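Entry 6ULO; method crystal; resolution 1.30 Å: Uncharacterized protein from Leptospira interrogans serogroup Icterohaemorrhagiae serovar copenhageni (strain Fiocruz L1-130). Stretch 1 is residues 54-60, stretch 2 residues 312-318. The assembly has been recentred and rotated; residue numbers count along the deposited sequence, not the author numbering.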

ATOM      1  N   ASP A  54      -1.804  -1.326 -13.382  1.00 11.58           N
ATOM      2  CA  ASP A  54      -3.001  -0.927 -14.093  1.00 11.95           C
ATOM      3  C   ASP A  54      -3.969  -2.079 -14.323  1.00 11.10           C
ATOM      4  O   ASP A  54      -5.165  -1.834 -14.515  1.00 12.18           O
ATOM      5  CB  ASP A  54      -2.651  -0.284 -15.444  1.00 12.88           C
ATOM      6  CG  ASP A  54      -1.807  -1.177 -16.344  1.00 13.28           C
ATOM      7  OD1 ASP A  54      -0.683  -1.577 -15.934  1.00 12.19           O
ATOM      8  OD2 ASP A  54      -2.263  -1.475 -17.466  1.00 14.34           O
ATOM      9  N   LEU A  55      -3.493  -3.331 -14.297  1.00 11.96           N
ATOM     10  CA  LEU A  55      -4.417  -4.458 -14.423  1.00 12.28           C
ATOM     11  C   LEU A  55      -5.419  -4.494 -13.280  1.00 12.11           C
ATOM     12  O   LEU A  55      -6.463  -5.136 -13.396  1.00 13.26           O
ATOM     13  CB  LEU A  55      -3.646  -5.772 -14.450  1.00 12.23           C
ATOM     14  CG  LEU A  55      -2.733  -5.933 -15.672  1.00 13.39           C
ATOM     15  CD1 LEU A  55      -1.872  -7.192 -15.471  1.00 15.40           C
ATOM     16  CD2 LEU A  55      -3.549  -6.032 -16.964  1.00 14.36           C
ATOM     17  N   LEU A  56      -5.122  -3.826 -12.167  1.00 11.41           N
ATOM     18  CA  LEU A  56      -6.025  -3.818 -11.021  1.00 12.46           C
ATOM     19  C   LEU A  56      -7.192  -2.869 -11.199  1.00 11.55           C
ATOM     20  O   LEU A  56      -8.179  -2.997 -10.462  1.00 12.71           O
ATOM     21  CB  LEU A  56      -5.254  -3.384  -9.778  1.00 13.01           C
ATOM     22  CG  LEU A  56      -4.098  -4.296  -9.366  1.00 12.89           C
ATOM     23  CD1 LEU A  56      -3.323  -3.657  -8.245  1.00 13.16           C
ATOM     24  CD2 LEU A  56      -4.597  -5.703  -8.997  1.00 13.60           C
ATOM     25  N   ILE A  57      -7.084  -1.877 -12.106  1.00 11.79           N
ATOM     26  CA  ILE A  57      -8.090  -0.816 -12.175  1.00 12.45           C
ATOM     27  C   ILE A  57      -9.525  -1.324 -12.166  1.00 13.76           C
ATOM     28  O   ILE A  57     -10.314  -0.848 -11.348  1.00 13.61           O
ATOM     29  CB  ILE A  57      -7.792   0.147 -13.327  1.00 13.59           C
ATOM     30  CG1 ILE A  57      -6.475   0.892 -13.080  1.00 13.29           C
ATOM     31  CG2 ILE A  57      -8.982   1.131 -13.501  1.00 14.89           C
ATOM     32  CD1 ILE A  57      -5.992   1.652 -14.315  1.00 14.45           C
ATOM     33  N   PRO A  58      -9.930  -2.249 -13.027  1.00 14.31           N
ATOM     34  CA  PRO A  58     -11.353  -2.636 -13.041  1.00 15.60           C
ATOM     35  C   PRO A  58     -11.792  -3.328 -11.770  1.00 15.59           C
ATOM     36  O   PRO A  58     -12.991  -3.317 -11.472  1.00 17.59           O
ATOM     37  CB  PRO A  58     -11.480  -3.571 -14.252  1.00 16.56           C
ATOM     38  CG  PRO A  58     -10.089  -3.834 -14.743  1.00 17.46           C
ATOM     39  CD  PRO A  58      -9.161  -2.816 -14.155  1.00 13.91           C
ATOM     40  N   HIS A  59     -10.860  -3.928 -11.031  1.00 13.74           N
ATOM     41  CA  HIS A  59     -11.177  -4.585  -9.763  1.00 13.97           C
ATOM     42  C   HIS A  59     -11.282  -3.617  -8.598  1.00 14.12           C
ATOM     43  O   HIS A  59     -12.171  -3.770  -7.749  1.00 14.81           O
ATOM     44  CB  HIS A  59     -10.112  -5.634  -9.475  1.00 13.50           C
ATOM     45  CG  HIS A  59     -10.060  -6.694 -10.517  1.00 14.11           C
ATOM     46  ND1 HIS A  59     -11.000  -7.697 -10.586  1.00 16.29           N
ATOM     47  CD2 HIS A  59      -9.220  -6.880 -11.565  1.00 15.77           C
ATOM     48  CE1 HIS A  59     -10.735  -8.460 -11.627  1.00 15.59           C
ATOM     49  NE2 HIS A  59      -9.662  -7.989 -12.235  1.00 15.97           N
ATOM     50  N   VAL A  60     -10.367  -2.653  -8.501  1.00 13.56           N
ATOM     51  CA  VAL A  60     -10.332  -1.789  -7.330  1.00 13.35           C
ATOM     52  C   VAL A  60     -11.073  -0.471  -7.489  1.00 13.48           C
ATOM     53  O   VAL A  60     -11.313   0.202  -6.481  1.00 14.47           O
ATOM     54  CB  VAL A  60      -8.882  -1.530  -6.871  1.00 12.77           C
ATOM     55  CG1 VAL A  60      -8.166  -2.824  -6.567  1.00 13.94           C
ATOM     56  CG2 VAL A  60      -8.123  -0.701  -7.906  1.00 13.35           C
ATOM     57  N   LYS A 312      -3.338 -14.572 -20.234  1.00 16.51           N
ATOM     58  CA  LYS A 312      -2.817 -13.622 -21.217  1.00 16.71           C
ATOM     59  C   LYS A 312      -2.236 -12.394 -20.530  1.00 15.90           C
ATOM     60  O   LYS A 312      -1.100 -11.991 -20.797  1.00 17.25           O
ATOM     61  CB  LYS A 312      -3.915 -13.207 -22.212  1.00 19.02           C
ATOM     62  CG  LYS A 312      -3.445 -12.180 -23.274  1.00 21.84           C
ATOM     63  CD  LYS A 312      -2.325 -12.782 -24.108  1.00 24.21           C
ATOM     64  CE  LYS A 312      -1.825 -11.897 -25.253  1.00 27.46           C
ATOM     65  NZ  LYS A 312      -0.534 -12.461 -25.781  1.00 29.18           N
ATOM     66  N   ASN A 313      -2.997 -11.792 -19.632  1.00 14.31           N
ATOM     67  CA  ASN A 313      -2.531 -10.573 -18.989  1.00 13.74           C
ATOM     68  C   ASN A 313      -1.848 -10.843 -17.660  1.00 13.17           C
ATOM     69  O   ASN A 313      -1.193  -9.933 -17.116  1.00 13.39           O
ATOM     70  CB  ASN A 313      -3.708  -9.607 -18.826  1.00 14.59           C
ATOM     71  CG  ASN A 313      -4.294  -9.239 -20.138  1.00 15.86           C
ATOM     72  OD1 ASN A 313      -3.635  -8.586 -20.940  1.00 17.11           O
ATOM     73  ND2 ASN A 313      -5.505  -9.704 -20.407  1.00 15.68           N
ATOM     74  N   GLY A 314      -1.977 -12.051 -17.116  1.00 13.36           N
ATOM     75  CA  GLY A 314      -1.289 -12.348 -15.878  1.00 13.70           C
ATOM     76  C   GLY A 314      -1.977 -11.847 -14.625  1.00 13.33           C
ATOM     77  O   GLY A 314      -1.329 -11.242 -13.767  1.00 13.35           O
ATOM     78  N   ILE A 315      -3.283 -12.064 -14.506  1.00 13.17           N
ATOM     79  CA  ILE A 315      -4.028 -11.693 -13.317  1.00 13.10           C
ATOM     80  C   ILE A 315      -5.051 -12.784 -12.998  1.00 13.45           C
ATOM     81  O   ILE A 315      -5.677 -13.351 -13.900  1.00 13.92           O
ATOM     82  CB  ILE A 315      -4.634 -10.275 -13.458  1.00 13.12           C
ATOM     83  CG1 ILE A 315      -5.405  -9.886 -12.189  1.00 13.58           C
ATOM     84  CG2 ILE A 315      -5.507 -10.177 -14.723  1.00 14.56           C
ATOM     85  CD1 ILE A 315      -5.741  -8.383 -12.099  1.00 14.71           C
ATOM     86  N   THR A 316      -5.215 -13.058 -11.705  1.00 13.14           N
ATOM     87  CA  THR A 316      -6.110 -14.083 -11.175  1.00 13.06           C
ATOM     88  C   THR A 316      -7.102 -13.443 -10.209  1.00 13.69           C
ATOM     89  O   THR A 316      -6.760 -12.498  -9.483  1.00 13.82           O
ATOM     90  CB  THR A 316      -5.255 -15.143 -10.452  1.00 14.45           C
ATOM     91  OG1 THR A 316      -4.553 -15.928 -11.422  1.00 15.41           O
ATOM     92  CG2 THR A 316      -6.057 -16.072  -9.593  1.00 15.29           C
ATOM     93  N   VAL A 317      -8.338 -13.943 -10.229  1.00 14.41           N
ATOM     94  CA  VAL A 317      -9.318 -13.682  -9.177  1.00 15.80           C
ATOM     95  C   VAL A 317      -9.471 -14.970  -8.395  1.00 16.05           C
ATOM     96  O   VAL A 317      -9.816 -16.003  -8.972  1.00 16.87           O
ATOM     97  CB  VAL A 317     -10.676 -13.271  -9.764  1.00 17.09           C
ATOM     98  CG1 VAL A 317     -11.702 -13.062  -8.659  1.00 17.67           C
ATOM     99  CG2 VAL A 317     -10.539 -12.060 -10.691  1.00 17.89           C
ATOM    100  N   VAL A 318      -9.248 -14.925  -7.086  1.00 15.57           N
ATOM    101  CA  VAL A 318      -9.553 -16.083  -6.248  1.00 16.70           C
ATOM    102  C   VAL A 318     -11.016 -15.956  -5.847  1.00 18.34           C
ATOM    103  O   VAL A 318     -11.357 -15.212  -4.908  1.00 19.46           O
ATOM    104  CB  VAL A 318      -8.636 -16.219  -5.030  1.00 16.41           C
ATOM    105  CG1 VAL A 318      -9.100 -17.372  -4.146  1.00 16.92           C
ATOM    106  CG2 VAL A 318      -7.190 -16.440  -5.465  1.00 17.74           C
TER

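The contact between residues 54-60 and 312-318 is a small, essentially apolar packing of a helical segment against the start of a strand and the loop just before it, held by van der Waals contact with no hydrogen bond crossing between them. The two sides together bury 269 Å², and the touching residues lie at least 256 positions apart in the same chain, so this is a long-range tertiary contact.

The backbones do not approach closely enough to bond to each other. The CA atoms of Leu 55 and Ile 315 are 7.3 Å apart, and those of His 59 and Val 317 are 9.3 Å apart; the gap therefore widens along the register and is bridged by side chains. Each segment keeps its own backbone geometry. In the first, 54-56 is the end of a 3-10 segment that begins earlier in the chain, and helix follows, with Ile 57 N donating to Asp 54 O at 3.1 Å and Val 60 N to Leu 56 O at 3.0 Å; the first bond spans three residues and the second four, as expected for the two kinds of turn. In the second, residues 315-318 are extended, with Ile 315 at phi/psi of -140/141°.

Ile 315 is the centre of the contact. Its CB points toward the helical segment, and its chi1 of -179° (t) and chi2 of 166° (t) extend the side chain so that CD1 reaches three residues. Ile 315 CD1 lies 3.6 Å from Leu 55 O and 4.1 Å from Leu 55 CB, 4.3 Å from Leu 56 CD2, and 3.8 Å from His 59 CD2. Leu 55 and His 59, four residues apart, both point toward the strand side; Leu 56, which contributes least of the three, points sideways and reaches the same methyl only with the end of its side chain.

Leu 55, the other main participant, extends its contact to the loop before the strand. Its CD1 is 3.3 Å from Asn 313 O, a close carbon-to-carbonyl approach that is not a hydrogen bond, while its CD2 is 4.0 Å from Asn 313 CB. Asn 313 thus meets the leucine through backbone oxygen and aliphatic carbon, and its amide ND2 is hydrogen-bonded to a residue just outside the stretches. Gly 314 has phi/psi of 81/46°, at which a CB would be jammed against the carbonyl O of the residue before, so these angles call for glycine.

At the far end, His 59, with chi1 of -61° (m), lays its imidazole obliquely against two aliphatic methyls. Besides its contact with Ile 315, its CE1 is 3.7 Å from Val 317 CG2. The closest atoms in both contacts are ring carbons, and no hydrogen bond crosses here, so the pairing is van der Waals packing of the imidazole against methyl groups. Thr 316 points away while Ile 315 before it points toward, as neighbours on a strand do; Val 317 points sideways. Thr 316 OG1 is hydrogen-bonded elsewhere in the structure.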